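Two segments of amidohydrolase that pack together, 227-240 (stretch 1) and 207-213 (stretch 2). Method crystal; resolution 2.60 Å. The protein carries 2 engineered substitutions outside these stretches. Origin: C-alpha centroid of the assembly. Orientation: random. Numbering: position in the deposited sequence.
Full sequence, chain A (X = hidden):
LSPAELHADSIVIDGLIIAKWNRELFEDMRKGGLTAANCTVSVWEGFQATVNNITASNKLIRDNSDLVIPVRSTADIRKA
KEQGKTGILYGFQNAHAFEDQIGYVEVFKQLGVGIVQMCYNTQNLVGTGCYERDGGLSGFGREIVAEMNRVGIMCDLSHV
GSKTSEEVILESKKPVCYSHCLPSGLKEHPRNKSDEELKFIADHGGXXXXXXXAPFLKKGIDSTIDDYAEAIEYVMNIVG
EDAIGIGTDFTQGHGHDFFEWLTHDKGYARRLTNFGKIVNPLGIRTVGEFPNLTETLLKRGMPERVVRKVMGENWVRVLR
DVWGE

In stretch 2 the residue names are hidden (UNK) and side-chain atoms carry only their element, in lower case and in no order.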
# COMPACT_ATOMS: atom_id res chain seq x y z
N ASP A 227 10.92 8.32 -36.03
CA ASP A 227 11.58 8.51 -34.74
C ASP A 227 11.21 7.35 -33.82
O ASP A 227 11.94 7.04 -32.88
CB ASP A 227 11.14 9.83 -34.11
CG ASP A 227 11.69 11.03 -34.86
OD1 ASP A 227 12.93 11.20 -34.87
OD2 ASP A 227 10.89 11.80 -35.43
N TYR A 228 10.08 6.72 -34.10
CA TYR A 228 9.61 5.59 -33.32
C TYR A 228 10.43 4.36 -33.71
O TYR A 228 10.94 3.64 -32.85
CB TYR A 228 8.12 5.38 -33.59
CG TYR A 228 7.45 4.28 -32.80
CD1 TYR A 228 7.83 3.99 -31.49
CD2 TYR A 228 6.38 3.57 -33.35
CE1 TYR A 228 7.15 3.04 -30.73
CE2 TYR A 228 5.69 2.61 -32.60
CZ TYR A 228 6.08 2.35 -31.30
OH TYR A 228 5.37 1.44 -30.55
N ALA A 229 10.57 4.14 -35.01
CA ALA A 229 11.37 3.01 -35.49
C ALA A 229 12.78 3.16 -34.94
O ALA A 229 13.42 2.18 -34.58
CB ALA A 229 11.40 3.00 -37.01
N GLU A 230 13.26 4.40 -34.88
CA GLU A 230 14.60 4.68 -34.37
C GLU A 230 14.74 4.14 -32.95
O GLU A 230 15.72 3.47 -32.62
CB GLU A 230 14.86 6.19 -34.36
CG GLU A 230 16.13 6.61 -33.64
CD GLU A 230 16.35 8.12 -33.66
OE1 GLU A 230 17.29 8.59 -32.98
OE2 GLU A 230 15.59 8.83 -34.36
N ALA A 231 13.75 4.43 -32.11
CA ALA A 231 13.78 3.97 -30.73
C ALA A 231 13.64 2.45 -30.68
O ALA A 231 14.27 1.79 -29.86
CB ALA A 231 12.67 4.64 -29.93
N ILE A 232 12.83 1.89 -31.57
CA ILE A 232 12.63 0.45 -31.61
C ILE A 232 13.91 -0.27 -32.03
O ILE A 232 14.16 -1.40 -31.62
CB ILE A 232 11.47 0.07 -32.57
CG1 ILE A 232 10.15 0.53 -31.95
CG2 ILE A 232 11.45 -1.43 -32.82
CD1 ILE A 232 8.96 0.24 -32.79
N GLU A 233 14.72 0.40 -32.84
CA GLU A 233 15.97 -0.20 -33.29
C GLU A 233 17.04 -0.05 -32.21
O GLU A 233 17.89 -0.93 -32.04
CB GLU A 233 16.40 0.46 -34.61
CG GLU A 233 15.33 0.31 -35.69
CD GLU A 233 15.58 1.17 -36.93
OE1 GLU A 233 15.91 2.37 -36.77
OE2 GLU A 233 15.42 0.66 -38.06
N TYR A 234 16.98 1.05 -31.47
CA TYR A 234 17.93 1.31 -30.39
C TYR A 234 17.77 0.21 -29.35
O TYR A 234 18.74 -0.37 -28.88
CB TYR A 234 17.65 2.66 -29.73
CG TYR A 234 18.56 3.03 -28.57
CD1 TYR A 234 19.76 3.69 -28.78
CD2 TYR A 234 18.21 2.70 -27.26
CE1 TYR A 234 20.60 4.03 -27.70
CE2 TYR A 234 19.04 3.03 -26.19
CZ TYR A 234 20.24 3.70 -26.41
OH TYR A 234 21.04 4.04 -25.34
N VAL A 235 16.51 -0.09 -29.01
CA VAL A 235 16.21 -1.11 -28.01
C VAL A 235 16.58 -2.50 -28.50
O VAL A 235 17.13 -3.30 -27.75
CB VAL A 235 14.70 -1.11 -27.62
CG1 VAL A 235 14.37 -2.31 -26.74
CG2 VAL A 235 14.35 0.18 -26.88
N MSE A 236 16.27 -2.79 -29.76
CA MSE A 236 16.59 -4.09 -30.31
C MSE A 236 18.10 -4.30 -30.36
O MSE A 236 18.58 -5.43 -30.42
CB MSE A 236 16.00 -4.25 -31.71
CG MSE A 236 16.21 -5.63 -32.29
SE MSE A 236 15.29 -5.91 -33.95
CE MSE A 236 16.62 -5.14 -35.13
N ASN A 237 18.85 -3.20 -30.34
CA ASN A 237 20.30 -3.27 -30.38
C ASN A 237 20.86 -3.81 -29.06
O ASN A 237 21.97 -4.34 -29.02
CB ASN A 237 20.89 -1.88 -30.65
CG ASN A 237 22.40 -1.83 -30.47
OD1 ASN A 237 23.14 -2.56 -31.13
ND2 ASN A 237 22.86 -0.97 -29.58
N ILE A 238 20.08 -3.68 -27.98
CA ILE A 238 20.49 -4.16 -26.66
C ILE A 238 19.77 -5.45 -26.29
O ILE A 238 20.38 -6.43 -25.86
CB ILE A 238 20.16 -3.11 -25.57
CG1 ILE A 238 20.87 -1.79 -25.89
CG2 ILE A 238 20.57 -3.61 -24.20
CD1 ILE A 238 20.41 -0.64 -25.04
N VAL A 239 18.45 -5.42 -26.47
CA VAL A 239 17.57 -6.55 -26.16
C VAL A 239 17.68 -7.77 -27.10
O VAL A 239 17.60 -8.91 -26.65
CB VAL A 239 16.09 -6.05 -26.15
CG1 VAL A 239 15.13 -7.23 -26.18
CG2 VAL A 239 15.84 -5.20 -24.92
N GLY A 240 17.85 -7.52 -28.39
CA GLY A 240 17.93 -8.63 -29.33
C GLY A 240 16.60 -8.82 -30.04
O GLY A 240 15.57 -8.36 -29.55
N UNK A 207 11.14 -9.51 -21.64
CA UNK A 207 10.60 -9.00 -22.89
C UNK A 207 10.44 -7.49 -22.78
O UNK A 207 10.26 -6.96 -21.68
c UNK A 207 8.72 -9.63 -26.92
c UNK A 207 7.64 -8.43 -24.67
c UNK A 207 9.23 -9.65 -23.16
c UNK A 207 8.67 -9.34 -24.52
c UNK A 207 7.69 -8.71 -27.05
c UNK A 207 7.14 -8.11 -25.93
c UNK A 207 9.21 -9.94 -25.65
N UNK A 208 10.49 -6.79 -23.91
CA UNK A 208 10.35 -5.34 -23.89
C UNK A 208 9.51 -4.80 -25.04
O UNK A 208 9.88 -4.93 -26.21
c UNK A 208 12.56 -4.98 -22.74
c UNK A 208 11.52 -3.12 -24.10
c UNK A 208 11.72 -4.64 -23.97
N UNK A 209 8.39 -4.18 -24.70
CA UNK A 209 7.53 -3.58 -25.71
C UNK A 209 7.85 -2.09 -25.77
O UNK A 209 7.70 -1.38 -24.77
N UNK A 210 8.30 -1.61 -26.93
CA UNK A 210 8.64 -0.20 -27.09
C UNK A 210 7.39 0.62 -27.34
O UNK A 210 6.54 0.24 -28.15
c UNK A 210 10.08 1.44 -28.30
c UNK A 210 9.62 0.00 -28.26
c UNK A 210 10.80 -0.93 -28.12
N UNK A 211 7.27 1.74 -26.63
CA UNK A 211 6.12 2.62 -26.75
C UNK A 211 6.43 3.86 -27.60
O UNK A 211 7.57 4.07 -28.01
c UNK A 211 6.65 4.04 -24.73
c UNK A 211 5.63 3.09 -25.36
o UNK A 211 4.38 3.76 -25.50
N UNK A 212 5.41 4.68 -27.84
CA UNK A 212 5.56 5.89 -28.64
C UNK A 212 4.96 7.14 -28.00
O UNK A 212 4.66 8.12 -28.68
c UNK A 212 3.44 5.27 -29.90
se UNK A 212 2.53 5.27 -31.60
c UNK A 212 4.90 5.68 -30.00
c UNK A 212 2.71 3.41 -32.05
N UNK A 213 4.79 7.12 -26.68
CA UNK A 213 4.21 8.27 -25.99
C UNK A 213 5.06 9.53 -26.15
O UNK A 213 6.20 9.58 -25.69
c UNK A 213 1.62 8.64 -24.30
c UNK A 213 0.61 9.39 -23.73
c UNK A 213 2.23 10.44 -22.28
c UNK A 213 2.94 8.77 -23.88
c UNK A 213 3.23 9.67 -22.87
c UNK A 213 4.02 7.96 -24.51
c UNK A 213 0.91 10.30 -22.71

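Position 207 carries seven side-chain carbons, one leading to a closed ring of six, with no oxygen on the ring; the CA-to-CB bond points away from the helix, and the side chain makes no contact with stretch 1. That is phenylalanine, F207.

Position 208 has three side-chain carbons, the first carrying the other two. It points toward the helix and meets two residues one turn apart: one branch carbon lies near V235 and the other near V239. A fork at CB built only of carbon identifies valine, V208, with chi1 in the t well. Its CG1 lies 4.0 Å from V235 CG1, and its CG2 lies 3.9 Å from V239 CG2.

Position 209 has no side-chain atoms and is glycine, G209. A CB here would point away from the helix, in keeping with the alternation of a strand, and an ideal one would find nothing of stretch 1 within 5.5 Å.

Position 210 repeats the pattern of three carbons forked at the first. It points toward the helix, has the largest covered area of either stretch, 98 Å², and its carbons touch Y228, A231, I232 and V235. It is a second valine, V210. Its CB is 3.8 Å from I232 CG1, its CG2 is 3.9 Å from V235 CG2, and its CG1 is 4.1 Å from Y228 CE1 and 4.4 Å from A231 CB.

Position 211 shows one carbon bearing an oxygen and a carbon. The side chain points away, and the backbone makes the contact instead, its carbonyl oxygen lying at the edge of the Y228 ring. The branched hydroxyl side chain is that of threonine, T211. Its OG1 is hydrogen-bonded elsewhere in the structure, and T211 O lies 2.9 Å from Y228 CE1.

Position 212 has an unbranched chain of two carbons, selenium and a terminal carbon. The first carbon sits over one face of the Y228 ring, and the terminal carbon also approaches that ring. This is selenomethionine, M212. Its CB is 3.6 Å from the centroid of the Y228 ring and 15° off the normal, a CH-pi contact. M212 SE lies obliquely, 4.7 Å from that centroid, and M212 CE comes within a short 3.1 Å of Y228 CE2.

Position 213 again has one carbon leading to a six-carbon ring, and its side chain is out of reach of stretch 1; hence phenylalanine, F213.

The contact works by running helix and strand nearly antiparallel, at 167°, with axes 9.2 Å apart at closest approach. V208 and V210 pack against the helix through apolar side chains, while Y228 anchors the other end: Y228 OH donates a hydrogen bond to V210 O at 2.9 Å, so the buried hydroxyl is satisfied while the ring lies against M212.

Stretch 2, residues 207-213: FVGVTMF
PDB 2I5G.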